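Local coordinates for protein arabinan endo-1,5-alpha-l-arabinosidase A (Cellvibrio cellulosa, PDB 1GYD) that hydrolyses alpha-1,5-linked arabinan of the plant cell wall as a family 43 glycoside hydrolase, releasing almost exclusively arabinotriose, at residues Ser168-Glu173 / Arg237-Gly242. Sequence-based numbering, arbitrary orientation.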
loop_
_atom_site.group_PDB
_atom_site.type_symbol
_atom_site.label_atom_id
_atom_site.label_comp_id
_atom_site.label_asym_id
_atom_site.label_seq_id
_atom_site.Cartn_x
_atom_site.Cartn_y
_atom_site.Cartn_z
ATOM N N SER A 168 1.006 -5.621 -16.476
ATOM C CA SER A 168 -0.279 -5.282 -15.836
ATOM C C SER A 168 -0.681 -6.473 -14.952
ATOM O O SER A 168 -0.620 -7.610 -15.393
ATOM C CB SER A 168 -1.368 -5.086 -16.897
ATOM O OG SER A 168 -1.092 -3.970 -17.680
ATOM N N ILE A 169 -1.172 -6.206 -13.744
ATOM C CA ILE A 169 -1.554 -7.268 -12.827
ATOM C C ILE A 169 -3.026 -7.219 -12.389
ATOM O O ILE A 169 -3.613 -8.256 -12.046
ATOM C CB ILE A 169 -0.604 -7.297 -11.627
ATOM C CG1 ILE A 169 -0.635 -5.969 -10.868
ATOM C CG2 ILE A 169 0.836 -7.640 -12.063
ATOM C CD1 ILE A 169 0.151 -6.024 -9.613
ATOM N N ALA A 170 -3.645 -6.037 -12.393
ATOM C CA ALA A 170 -5.074 -5.974 -12.165
ATOM C C ALA A 170 -5.713 -4.765 -12.826
ATOM O O ALA A 170 -5.136 -3.700 -12.860
ATOM C CB ALA A 170 -5.381 -6.035 -10.674
ATOM N N LYS A 171 -6.913 -4.929 -13.358
ATOM C CA LYS A 171 -7.597 -3.858 -14.092
ATOM C C LYS A 171 -9.103 -4.012 -13.976
ATOM O O LYS A 171 -9.612 -5.124 -13.768
ATOM C CB LYS A 171 -7.271 -3.899 -15.602
ATOM C CG LYS A 171 -5.775 -3.904 -16.066
ATOM C CD LYS A 171 -5.757 -3.770 -17.575
ATOM C CE LYS A 171 -4.463 -4.112 -18.280
ATOM N NZ LYS A 171 -4.720 -5.005 -19.570
ATOM N N LEU A 172 -9.809 -2.892 -14.121
ATOM C CA LEU A 172 -11.260 -2.880 -14.310
ATOM C C LEU A 172 -11.572 -2.120 -15.608
ATOM O O LEU A 172 -10.739 -1.357 -16.113
ATOM C CB LEU A 172 -12.005 -2.223 -13.096
ATOM C CG LEU A 172 -11.858 -2.908 -11.720
ATOM C CD1 LEU A 172 -12.509 -2.151 -10.560
ATOM C CD2 LEU A 172 -12.396 -4.303 -11.772
ATOM N N GLU A 173 -12.790 -2.291 -16.106
ATOM C CA GLU A 173 -13.199 -1.745 -17.407
ATOM C C GLU A 173 -12.940 -0.262 -17.548
ATOM O O GLU A 173 -13.109 0.508 -16.594
ATOM C CB GLU A 173 -14.683 -2.031 -17.693
ATOM C CG GLU A 173 -15.138 -1.770 -19.134
ATOM C CD GLU A 173 -14.329 -2.545 -20.184
ATOM O OE1 GLU A 173 -13.312 -2.029 -20.667
ATOM O OE2 GLU A 173 -14.715 -3.661 -20.531
ATOM N N ARG A 237 -10.699 -16.375 -12.484
ATOM C CA ARG A 237 -10.759 -15.170 -13.304
ATOM C C ARG A 237 -9.568 -14.262 -13.026
ATOM O O ARG A 237 -9.357 -13.830 -11.890
ATOM C CB ARG A 237 -12.060 -14.376 -13.034
ATOM C CG ARG A 237 -12.526 -13.408 -14.158
ATOM C CD ARG A 237 -13.603 -12.412 -13.653
ATOM N NE ARG A 237 -14.575 -11.932 -14.635
ATOM C CZ ARG A 237 -15.369 -10.852 -14.452
ATOM N NH1 ARG A 237 -15.305 -10.136 -13.330
ATOM N NH2 ARG A 237 -16.240 -10.474 -15.399
ATOM N N ASP A 238 -8.850 -13.941 -14.090
ATOM C CA ASP A 238 -7.748 -13.003 -14.081
ATOM C C ASP A 238 -8.175 -11.661 -13.490
ATOM O O ASP A 238 -9.227 -11.089 -13.840
ATOM C CB ASP A 238 -7.259 -12.855 -15.526
ATOM C CG ASP A 238 -5.924 -12.135 -15.658
ATOM O OD1 ASP A 238 -5.377 -11.572 -14.703
ATOM O OD2 ASP A 238 -5.367 -12.089 -16.757
ATOM N N MET A 239 -7.360 -11.155 -12.584
ATOM C CA MET A 239 -7.620 -9.837 -12.000
ATOM C C MET A 239 -7.483 -8.697 -13.053
ATOM O O MET A 239 -8.072 -7.608 -12.894
ATOM C CB MET A 239 -6.742 -9.581 -10.775
ATOM C CG MET A 239 -7.101 -10.441 -9.546
ATOM S SD MET A 239 -6.102 -10.161 -8.079
ATOM C CE MET A 239 -6.907 -8.711 -7.488
ATOM N N ASN A 240 -6.716 -8.956 -14.114
ATOM C CA ASN A 240 -6.621 -8.047 -15.266
ATOM C C ASN A 240 -7.921 -7.899 -16.031
ATOM O O ASN A 240 -8.044 -6.978 -16.825
ATOM C CB ASN A 240 -5.514 -8.488 -16.247
ATOM C CG ASN A 240 -4.160 -7.990 -15.837
ATOM O OD1 ASN A 240 -4.062 -6.933 -15.199
ATOM N ND2 ASN A 240 -3.097 -8.717 -16.223
ATOM N N GLN A 241 -8.873 -8.814 -15.822
ATOM C CA GLN A 241 -10.209 -8.628 -16.342
ATOM C C GLN A 241 -11.274 -8.547 -15.265
ATOM O O GLN A 241 -12.383 -8.997 -15.463
ATOM C CB GLN A 241 -10.527 -9.705 -17.388
ATOM C CG GLN A 241 -9.483 -9.635 -18.550
ATOM C CD GLN A 241 -10.046 -9.954 -19.856
ATOM O OE1 GLN A 241 -10.975 -9.282 -20.317
ATOM N NE2 GLN A 241 -9.527 -11.022 -20.480
ATOM N N GLY A 242 -10.923 -7.942 -14.138
ATOM C CA GLY A 242 -11.859 -7.648 -13.065
ATOM C C GLY A 242 -12.164 -8.815 -12.146
ATOM O O GLY A 242 -13.150 -8.815 -11.421
HETATM O O HOH W 1 -3.199 -10.535 -13.338
#
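Neighbouring blades of the five-bladed beta-propeller meet at the bulged outer strand 166-170, where N240, in the loop between strands 218-224 and 245-248 of the next blade, lies against S168, I169 and A170. The case illustrates how an asparagine on a loop can supply a donor to a backbone carbonyl of an edge strand. The carboxamide ND2 gives a nearly straight hydrogen bond (169°) to S168 O at 2.8 Å; the acceptor lies in the plane of the amide, although the donor stands above the carbonyl plane of S168 rather than on a lone pair. Meanwhile N240 OD1 sits 3.0 Å from I169 C, against the peptide link of the bulge that I169 and A170 form opposite L148.

The second bond is backbone to backbone, from K171 N to M239 O at the start of the short 3-10 segment 239-240 (3.0 Å, 172°). This carbonyl also accepts from G242 N within its own loop, and the two donors reach it from opposite faces of its plane. Beside this bond, A170 CB meets M239 CB at 3.8 Å, and both side chains rest on L202 in strand 199-206 of the blade that carries the loop, which extends the apolar seam between the sheets. The aliphatic part of K171 lies obliquely across N240; with CG beside its own backbone N (chi1 -54°), CG comes 3.6 Å from N240 OD1.

An Asx turn shapes the loop: D238 OD1 accepts from N240 N, the donor coming from above the carboxylate plane. A water within hydrogen-bonding distance of both D238 OD1 and I169 O can bridge them, though it has more acceptors in reach than protons to give. Farther along, L172 CD2 lies 3.6 Å from G242 CA.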